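Local coordinates for protein carboxylesterase (Ferroplasma acidiphilum, PDB 3WJ2) that probably hydrolyses carboxylic ester bonds, as an acid-adapted carboxylesterase of the alpha/beta hydrolase fold, at residues Val246-Asp251 / Ile277-Gly282; Leu80-Gly85 / Ile150-Asp155; Asp61-Asn66 / Glu114-Pro119. All coordinates share one frame; numbering follows the deposited sequence.

How the contacts relate
All three contacts reach one mixed beta-sheet. Along the chain contact 3 (61-66 / 114-119) starts first and interleaves with contact 2 (80-85 / 150-155); contact 1 (246-251 / 277-282) follows both. Contact 2 lies about 5 Å from the centre of the folded chain, joining neighbouring parallel strands, while contacts 1 and 3 sit on opposite sides of that centre, about 29 Å apart between their own centres. Contacts 2 and 3 touch where the hydroxyl of Tyr-115 meets the carbonyl of His-83. Contacts 1 and 2, with centres about 18 Å apart, lie at strand ends where this fold usually builds its catalytic machinery; contact 3 belongs to the antiparallel flank.

Contact 1 of 3, residues Val246-Asp251 / Ile277-Gly282; sequences VTNEYD and IGMIHG
Tyr-250 and Met-279 are tied backbone to backbone: Tyr-250 N donates to Met-279 O at 2.8 Å. One residue back on each side, Glu-249 makes a second link with its side chain. Its CG stands anti to the backbone N (chi1 -173°) and the chain beyond runs extended, which carries OE1 to Gly-278 N at 2.8 Å; the bond uses the anti lone pair, the one turned away from OE2. On the way out, Glu-249 CG crosses one face of the Tyr-250 ring, 3.9 Å above its plane and over its centre. That ring meets the other segment at an edge, CE2 lying 3.7 Å from Gly-278 CA. Tyr-250 CB packs on Ile-280 CG2, and a water closes this end, donating to Tyr-250 O at 2.8 Å and accepting from His-281 N. On the Asn-248 side, OD1 approaches Met-279 CB, the two side chains crossing at about a right angle.

Strand 243-248, helix 254-266 and strand 271-280 form a beta-alpha-beta unit of the alpha/beta hydrolase fold, and both segments leave their strands here. In this fold the loops after these two strands commonly carry the acid and the histidine of the catalytic triad, the roles that Asp-251 and His-281 would probably fill; the His-281 side chain touches Ser-156 at the presumed nucleophile elbow.

Further out, Asp-251 OD1 caps Leu-253 N ahead of helix 254-266, while Ser-283 OG is hydrogen-bonded to Asn-248 OD1. Glu-249 OE2 forms salt bridges with Lys-262 of the second subunit and Arg-194 of the third. The Tyr-250 hydroxyl reaches Glu-198 of that third subunit.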
loop_
_atom_site.group_PDB
_atom_site.type_symbol
_atom_site.label_atom_id
_atom_site.label_comp_id
_atom_site.label_asym_id
_atom_site.label_seq_id
_atom_site.Cartn_x
_atom_site.Cartn_y
_atom_site.Cartn_z
ATOM N N VAL B 246 17.477 4.480 -5.221
ATOM C CA VAL B 246 16.758 5.346 -4.231
ATOM C C VAL B 246 15.440 5.683 -4.866
ATOM O O VAL B 246 15.327 6.185 -5.969
ATOM C CB VAL B 246 17.571 6.678 -4.069
ATOM C CG1 VAL B 246 16.803 7.608 -3.110
ATOM C CG2 VAL B 246 19.022 6.326 -3.512
ATOM N N THR B 247 14.363 5.408 -4.127
ATOM C CA THR B 247 13.019 5.822 -4.557
ATOM C C THR B 247 12.461 6.760 -3.486
ATOM O O THR B 247 13.021 6.940 -2.394
ATOM C CB THR B 247 12.058 4.538 -4.601
ATOM O OG1 THR B 247 11.763 4.143 -3.261
ATOM C CG2 THR B 247 12.817 3.399 -5.292
ATOM N N ASN B 248 11.391 7.432 -3.913
ATOM C CA ASN B 248 10.753 8.426 -2.985
ATOM C C ASN B 248 9.337 7.926 -2.676
ATOM O O ASN B 248 8.634 7.489 -3.583
ATOM C CB ASN B 248 10.575 9.734 -3.757
ATOM C CG ASN B 248 11.927 10.266 -4.275
ATOM O OD1 ASN B 248 12.811 10.552 -3.490
ATOM N ND2 ASN B 248 12.040 10.403 -5.566
ATOM N N GLU B 249 8.971 8.037 -1.406
ATOM C CA GLU B 249 7.566 7.616 -1.044
ATOM C C GLU B 249 6.455 8.210 -1.879
ATOM O O GLU B 249 5.584 7.475 -2.364
ATOM C CB GLU B 249 7.365 7.947 0.443
ATOM C CG GLU B 249 6.026 7.378 0.903
ATOM C CD GLU B 249 5.818 7.539 2.381
ATOM O OE1 GLU B 249 6.565 8.204 3.094
ATOM O OE2 GLU B 249 4.843 6.881 2.876
ATOM N N TYR B 250 6.523 9.525 -2.120
ATOM C CA TYR B 250 5.357 10.171 -2.764
ATOM C C TYR B 250 5.687 10.610 -4.167
ATOM O O TYR B 250 5.931 11.770 -4.429
ATOM C CB TYR B 250 5.044 11.391 -1.870
ATOM C CG TYR B 250 4.464 10.992 -0.495
ATOM C CD1 TYR B 250 3.263 10.319 -0.422
ATOM C CD2 TYR B 250 5.129 11.305 0.649
ATOM C CE1 TYR B 250 2.757 9.941 0.874
ATOM C CE2 TYR B 250 4.627 11.038 1.911
ATOM C CZ TYR B 250 3.433 10.336 1.986
ATOM O OH TYR B 250 2.891 10.068 3.230
ATOM N N ASP B 251 5.859 9.648 -5.022
ATOM C CA ASP B 251 6.424 9.966 -6.384
ATOM C C ASP B 251 5.740 8.983 -7.321
ATOM O O ASP B 251 5.715 7.754 -7.078
ATOM C CB ASP B 251 7.956 9.700 -6.326
ATOM C CG ASP B 251 8.647 9.787 -7.682
ATOM O OD1 ASP B 251 8.098 9.905 -8.743
ATOM O OD2 ASP B 251 9.909 9.777 -7.556
ATOM N N ILE B 277 11.312 8.120 3.144
ATOM C CA ILE B 277 9.969 8.342 3.751
ATOM C C ILE B 277 9.671 9.850 3.679
ATOM O O ILE B 277 10.514 10.684 4.030
ATOM C CB ILE B 277 9.979 7.775 5.138
ATOM C CG1 ILE B 277 10.019 6.227 5.016
ATOM C CG2 ILE B 277 8.613 8.140 5.864
ATOM C CD1 ILE B 277 10.535 5.594 6.333
ATOM N N GLY B 278 8.503 10.162 3.167
ATOM C CA GLY B 278 8.113 11.584 3.009
ATOM C C GLY B 278 8.726 12.287 1.843
ATOM O O GLY B 278 8.496 13.511 1.675
ATOM N N MET B 279 9.558 11.643 1.025
ATOM C CA MET B 279 10.192 12.361 -0.073
ATOM C C MET B 279 9.353 12.375 -1.373
ATOM O O MET B 279 8.418 11.556 -1.540
ATOM C CB MET B 279 11.520 11.648 -0.437
ATOM C CG MET B 279 12.481 11.568 0.740
ATOM S SD MET B 279 13.173 13.294 0.990
ATOM C CE MET B 279 12.534 13.673 2.624
ATOM N N ILE B 280 9.639 13.363 -2.262
ATOM C CA ILE B 280 8.927 13.524 -3.526
ATOM C C ILE B 280 9.944 13.421 -4.698
ATOM O O ILE B 280 11.186 13.385 -4.474
ATOM C CB ILE B 280 8.216 14.917 -3.623
ATOM C CG1 ILE B 280 9.255 16.024 -3.414
ATOM C CG2 ILE B 280 7.037 14.930 -2.637
ATOM C CD1 ILE B 280 8.587 17.361 -3.908
ATOM N N HIS B 281 9.466 13.344 -5.937
ATOM C CA HIS B 281 10.379 13.292 -7.090
ATOM C C HIS B 281 11.261 14.525 -7.107
ATOM O O HIS B 281 10.815 15.612 -6.718
ATOM C CB HIS B 281 9.607 13.210 -8.404
ATOM C CG HIS B 281 10.452 12.628 -9.515
ATOM N ND1 HIS B 281 11.078 13.367 -10.520
ATOM C CD2 HIS B 281 10.755 11.341 -9.750
ATOM C CE1 HIS B 281 11.708 12.541 -11.318
ATOM N NE2 HIS B 281 11.526 11.311 -10.904
ATOM N N GLY B 282 12.541 14.336 -7.356
ATOM C CA GLY B 282 13.456 15.483 -7.393
ATOM C C GLY B 282 14.107 15.651 -6.058
ATOM O O GLY B 282 14.921 16.550 -5.912
HETATM O O HOH W 1 6.740 13.449 -6.547
#

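Contact 2 of 3, residues Leu80-Gly85 / Ile150-Asp155; sequences LYYHGG and IGVAGD
Tyr-81 lays its ring along strand 150-155 and ends at Asp-155. CG stands anti to the backbone N (chi1 -164°), beside the carbonyl carbon, which sends the ring over the partner strand. CD1 packs on Ala-153 CB at 3.7 Å. Beyond it CE1 and CZ pass beneath Gly-154 CA, which sits over the ring face, 4.0 Å from the centroid, in a CH-pi contact. CE2 borders Asp-155 OD1, and at the tip OH donates to that oxygen at 2.7 Å, meeting it on its anti side and 25° out of the carboxylate plane; ring and carboxylate are nearly coplanar. The hydroxyl is also hydrogen-bonded to that of Tyr-98. A phenylalanine here would probably leave Asp-155 OD1 without its hydroxyl donor and the carboxylate less firmly held.

The same OD1 takes a weak bond from Gly-84 N at 3.2 Å, while OD2 is held by Tyr-95. Behind the ring the strands run parallel: Leu-80 N donates to Gly-151 O, Leu-80 O accepts from Ala-153 N, and Tyr-82 N donates to Ala-153 O. Gly-154 fits because a CB would clash with Tyr-82 O. It begins a GxSxG sequence, consistent with a nucleophile elbow at Ser-156, and the HGGG sequence starting at His-83 resembles the oxyanion-hole motif of hormone-sensitive-lipase relatives.

Leu-80, Tyr-82 and Val-152 face helix 125-139, the Tyr-82 hydroxyl bonding Ser-133; strands 109-113 and 180-183 flank the pair.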
loop_
_atom_site.group_PDB
_atom_site.type_symbol
_atom_site.label_atom_id
_atom_site.label_comp_id
_atom_site.label_asym_id
_atom_site.label_seq_id
_atom_site.Cartn_x
_atom_site.Cartn_y
_atom_site.Cartn_z
ATOM N N LEU B 80 30.516 8.539 -13.619
ATOM C CA LEU B 80 29.959 9.362 -14.700
ATOM C C LEU B 80 28.518 9.654 -14.282
ATOM O O LEU B 80 27.766 8.697 -14.016
ATOM C CB LEU B 80 30.026 8.653 -16.033
ATOM C CG LEU B 80 31.393 7.996 -16.279
ATOM C CD1 LEU B 80 31.307 7.414 -17.725
ATOM C CD2 LEU B 80 32.530 8.934 -16.081
ATOM N N TYR B 81 28.145 10.928 -14.254
ATOM C CA TYR B 81 26.815 11.348 -13.742
ATOM C C TYR B 81 26.022 11.872 -14.889
ATOM O O TYR B 81 26.447 12.797 -15.633
ATOM C CB TYR B 81 26.968 12.446 -12.645
ATOM C CG TYR B 81 25.644 12.537 -11.915
ATOM C CD1 TYR B 81 25.431 11.661 -10.823
ATOM C CD2 TYR B 81 24.656 13.408 -12.370
ATOM C CE1 TYR B 81 24.190 11.683 -10.150
ATOM C CE2 TYR B 81 23.355 13.376 -11.715
ATOM C CZ TYR B 81 23.176 12.482 -10.657
ATOM O OH TYR B 81 21.937 12.431 -10.048
ATOM N N TYR B 82 24.804 11.363 -15.066
ATOM C CA TYR B 82 23.908 11.847 -16.096
ATOM C C TYR B 82 22.697 12.507 -15.462
ATOM O O TYR B 82 21.881 11.931 -14.736
ATOM C CB TYR B 82 23.391 10.673 -17.053
ATOM C CG TYR B 82 24.590 9.915 -17.647
ATOM C CD1 TYR B 82 25.167 10.346 -18.789
ATOM C CD2 TYR B 82 25.154 8.779 -16.942
ATOM C CE1 TYR B 82 26.341 9.748 -19.277
ATOM C CE2 TYR B 82 26.295 8.166 -17.454
ATOM C CZ TYR B 82 26.823 8.635 -18.645
ATOM O OH TYR B 82 27.988 8.102 -19.167
ATOM N N HIS B 83 22.583 13.830 -15.693
ATOM C CA HIS B 83 21.567 14.600 -14.931
ATOM C C HIS B 83 20.148 14.237 -15.356
ATOM O O HIS B 83 19.890 13.618 -16.435
ATOM C CB HIS B 83 21.763 16.140 -15.308
ATOM C CG HIS B 83 21.456 16.496 -16.744
ATOM N ND1 HIS B 83 20.190 16.792 -17.211
ATOM C CD2 HIS B 83 22.283 16.646 -17.798
ATOM C CE1 HIS B 83 20.268 17.050 -18.498
ATOM N NE2 HIS B 83 21.529 16.956 -18.870
ATOM N N GLY B 84 19.206 14.594 -14.518
ATOM C CA GLY B 84 17.741 14.465 -14.803
ATOM C C GLY B 84 17.135 15.628 -15.566
ATOM O O GLY B 84 17.875 16.552 -15.949
ATOM N N GLY B 85 15.831 15.654 -15.658
ATOM C CA GLY B 85 15.167 16.671 -16.555
ATOM C C GLY B 85 14.246 16.141 -17.680
ATOM O O GLY B 85 14.002 16.801 -18.681
ATOM N N ILE B 150 35.411 2.915 -12.729
ATOM C CA ILE B 150 34.374 3.876 -13.201
ATOM C C ILE B 150 33.020 3.287 -13.023
ATOM O O ILE B 150 32.767 2.171 -13.547
ATOM C CB ILE B 150 34.646 4.189 -14.665
ATOM C CG1 ILE B 150 36.085 4.787 -14.814
ATOM C CG2 ILE B 150 33.608 5.211 -15.195
ATOM C CD1 ILE B 150 36.448 4.992 -16.279
ATOM N N GLY B 151 32.155 4.038 -12.307
ATOM C CA GLY B 151 30.687 3.664 -12.197
ATOM C C GLY B 151 29.874 4.720 -12.923
ATOM O O GLY B 151 30.398 5.656 -13.502
ATOM N N VAL B 152 28.582 4.448 -12.932
ATOM C CA VAL B 152 27.645 5.379 -13.586
ATOM C C VAL B 152 26.523 5.690 -12.649
ATOM O O VAL B 152 26.207 4.907 -11.762
ATOM C CB VAL B 152 27.088 4.864 -14.920
ATOM C CG1 VAL B 152 28.244 4.722 -15.955
ATOM C CG2 VAL B 152 26.350 3.482 -14.771
ATOM N N ALA B 153 25.927 6.882 -12.845
ATOM C CA ALA B 153 24.888 7.315 -11.894
ATOM C C ALA B 153 23.994 8.320 -12.563
ATOM O O ALA B 153 24.402 8.922 -13.575
ATOM C CB ALA B 153 25.585 7.943 -10.703
ATOM N N GLY B 154 22.830 8.525 -12.002
ATOM C CA GLY B 154 21.969 9.662 -12.534
ATOM C C GLY B 154 20.716 9.799 -11.662
ATOM O O GLY B 154 20.582 9.070 -10.696
ATOM N N ASP B 155 19.947 10.812 -11.975
ATOM C CA ASP B 155 18.621 10.970 -11.362
ATOM C C ASP B 155 17.595 11.115 -12.398
ATOM O O ASP B 155 17.781 11.662 -13.449
ATOM C CB ASP B 155 18.637 12.205 -10.430
ATOM C CG ASP B 155 18.935 13.505 -11.139
ATOM O OD1 ASP B 155 20.087 13.698 -11.607
ATOM O OD2 ASP B 155 18.024 14.352 -11.356
#

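Contact 3 of 3, residues Asp61-Asn66 / Glu114-Pro119; sequences DGRTLN and EYRLAP
Arg-63 lies over one face of the Arg-116 guanidinium, its NE 3.4 Å above that plane and offset toward the rim. The two side chains cross at about a right angle with their guanidinium planes 37° apart, and the aliphatic part of Arg-63 shares the same face, CG coming within 3.8 Å of Arg-116 CZ. At the edge of its own guanidinium, Arg-63 NH2 donates to Asp-61 O at 2.9 Å, nearly in plane, which limits the rotation of the group. Arg-63 gets there with CG in the crowded position between backbone N and carbonyl carbon (chi1 75°), and a bend at chi2.

The second pair of flat groups is the Asn-66 amide and the Glu-114 carboxylate, side by side and pointing the same way, with planes 62° apart. A water links the Asn-66 backbone to the carboxylate: it accepts from Asn-66 N and donates to Glu-114 OE1 at 3.0 Å. Glu-114 OE2 is taken by Ile-92 N. Beneath, Glu-114 N donates to Asn-66 O at 2.9 Å, a single backbone bond just where the antiparallel strands 63-71 and 109-113 part company. Between the polar groups Leu-65 CD2 wedges against Glu-114 O at 3.6 Å and reaches Arg-116 CG.

Segment 114-119 then runs off as a loop towards helix 125-139, with a cis peptide before Pro-119. That helix supplies the countercharges: Asp-129 bridges the arginines, OD1 to Arg-63 NE and OD2 to Arg-116 NE, and Asp-132 binds Arg-63 NH1. Two cations this close would repel each other, so the contact probably depends on the aspartates staying ionised, and the paired positive charges would be expected to lower the pKa of Asp-129.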
loop_
_atom_site.group_PDB
_atom_site.type_symbol
_atom_site.label_atom_id
_atom_site.label_comp_id
_atom_site.label_asym_id
_atom_site.label_seq_id
_atom_site.Cartn_x
_atom_site.Cartn_y
_atom_site.Cartn_z
ATOM N N ASP B 61 31.587 9.831 -31.798
ATOM C CA ASP B 61 31.344 9.760 -33.261
ATOM C C ASP B 61 30.154 10.592 -33.679
ATOM O O ASP B 61 29.020 10.351 -33.217
ATOM C CB ASP B 61 31.233 8.275 -33.722
ATOM C CG ASP B 61 32.551 7.464 -33.448
ATOM O OD1 ASP B 61 33.624 8.157 -33.122
ATOM O OD2 ASP B 61 32.460 6.211 -33.577
ATOM N N GLY B 62 30.386 11.631 -34.505
ATOM C CA GLY B 62 29.217 12.402 -34.946
ATOM C C GLY B 62 28.741 13.528 -34.056
ATOM O O GLY B 62 27.831 14.241 -34.465
ATOM N N ARG B 63 29.256 13.681 -32.802
ATOM C CA ARG B 63 28.802 14.734 -31.934
ATOM C C ARG B 63 29.777 14.831 -30.778
ATOM O O ARG B 63 30.394 13.863 -30.434
ATOM C CB ARG B 63 27.338 14.465 -31.397
ATOM C CG ARG B 63 27.215 13.386 -30.286
ATOM C CD ARG B 63 27.306 11.957 -30.900
ATOM N NE ARG B 63 26.870 10.975 -29.894
ATOM C CZ ARG B 63 27.109 9.663 -29.927
ATOM N NH1 ARG B 63 26.535 8.860 -28.998
ATOM N NH2 ARG B 63 27.906 9.099 -30.887
ATOM N N THR B 64 29.893 16.040 -30.234
ATOM C CA THR B 64 30.742 16.275 -29.063
ATOM C C THR B 64 29.824 16.712 -27.894
ATOM O O THR B 64 28.869 17.494 -28.089
ATOM C CB THR B 64 31.703 17.434 -29.431
ATOM O OG1 THR B 64 32.543 16.949 -30.501
ATOM C CG2 THR B 64 32.505 17.839 -28.242
ATOM N N LEU B 65 30.106 16.150 -26.705
ATOM C CA LEU B 65 29.312 16.498 -25.532
ATOM C C LEU B 65 30.197 17.325 -24.593
ATOM O O LEU B 65 31.407 17.001 -24.417
ATOM C CB LEU B 65 28.987 15.231 -24.728
ATOM C CG LEU B 65 28.307 14.170 -25.627
ATOM C CD1 LEU B 65 27.921 12.958 -24.708
ATOM C CD2 LEU B 65 27.038 14.596 -26.383
ATOM N N ASN B 66 29.557 18.236 -23.897
ATOM C CA ASN B 66 30.248 18.856 -22.756
ATOM C C ASN B 66 30.293 17.896 -21.573
ATOM O O ASN B 66 29.341 17.110 -21.343
ATOM C CB ASN B 66 29.578 20.136 -22.274
ATOM C CG ASN B 66 29.655 21.272 -23.268
ATOM O OD1 ASN B 66 28.704 22.087 -23.433
ATOM N ND2 ASN B 66 30.770 21.375 -23.887
ATOM N N GLU B 114 26.820 16.123 -20.388
ATOM C CA GLU B 114 25.689 16.715 -21.112
ATOM C C GLU B 114 25.279 15.934 -22.331
ATOM O O GLU B 114 25.681 16.286 -23.487
ATOM C CB GLU B 114 25.944 18.187 -21.566
ATOM C CG GLU B 114 25.446 19.112 -20.595
ATOM C CD GLU B 114 25.706 20.567 -21.000
ATOM O OE1 GLU B 114 26.114 20.907 -22.159
ATOM O OE2 GLU B 114 25.589 21.332 -20.053
ATOM N N TYR B 115 24.370 14.964 -22.154
ATOM C CA TYR B 115 23.806 14.264 -23.325
ATOM C C TYR B 115 22.800 15.089 -24.064
ATOM O O TYR B 115 22.371 16.148 -23.563
ATOM C CB TYR B 115 23.133 12.949 -22.808
ATOM C CG TYR B 115 22.037 13.196 -21.743
ATOM C CD1 TYR B 115 20.690 13.453 -22.147
ATOM C CD2 TYR B 115 22.377 13.213 -20.355
ATOM C CE1 TYR B 115 19.740 13.660 -21.140
ATOM C CE2 TYR B 115 21.376 13.352 -19.377
ATOM C CZ TYR B 115 20.102 13.593 -19.815
ATOM O OH TYR B 115 19.049 13.826 -18.945
ATOM N N ARG B 116 22.477 14.669 -25.272
ATOM C CA ARG B 116 21.593 15.472 -26.191
ATOM C C ARG B 116 20.136 15.321 -25.716
ATOM O O ARG B 116 19.684 14.228 -25.255
ATOM C CB ARG B 116 21.784 15.025 -27.618
ATOM C CG ARG B 116 23.218 15.466 -28.093
ATOM C CD ARG B 116 23.525 14.869 -29.492
ATOM N NE ARG B 116 23.515 13.404 -29.416
ATOM C CZ ARG B 116 23.533 12.560 -30.445
ATOM N NH1 ARG B 116 23.529 13.150 -31.678
ATOM N NH2 ARG B 116 23.511 11.240 -30.285
ATOM N N LEU B 117 19.378 16.409 -25.860
ATOM C CA LEU B 117 18.057 16.495 -25.295
ATOM C C LEU B 117 16.979 16.478 -26.375
ATOM O O LEU B 117 17.148 16.893 -27.510
ATOM C CB LEU B 117 17.905 17.814 -24.454
ATOM C CG LEU B 117 18.937 17.861 -23.360
ATOM C CD1 LEU B 117 18.912 19.367 -22.769
ATOM C CD2 LEU B 117 18.599 16.834 -22.290
ATOM N N ALA B 118 15.803 15.989 -25.953
ATOM C CA ALA B 118 14.631 15.852 -26.812
ATOM C C ALA B 118 13.778 17.112 -26.678
ATOM O O ALA B 118 13.931 17.886 -25.689
ATOM C CB ALA B 118 13.808 14.667 -26.274
ATOM N N PRO B 119 12.936 17.381 -27.715
ATOM C CA PRO B 119 12.643 16.569 -28.904
ATOM C C PRO B 119 13.585 16.819 -30.058
ATOM O O PRO B 119 13.451 16.107 -31.085
ATOM C CB PRO B 119 11.211 17.064 -29.313
ATOM C CG PRO B 119 11.299 18.531 -28.891
ATOM C CD PRO B 119 12.049 18.554 -27.599
HETATM O O HOH W 2 26.905 19.214 -24.551
#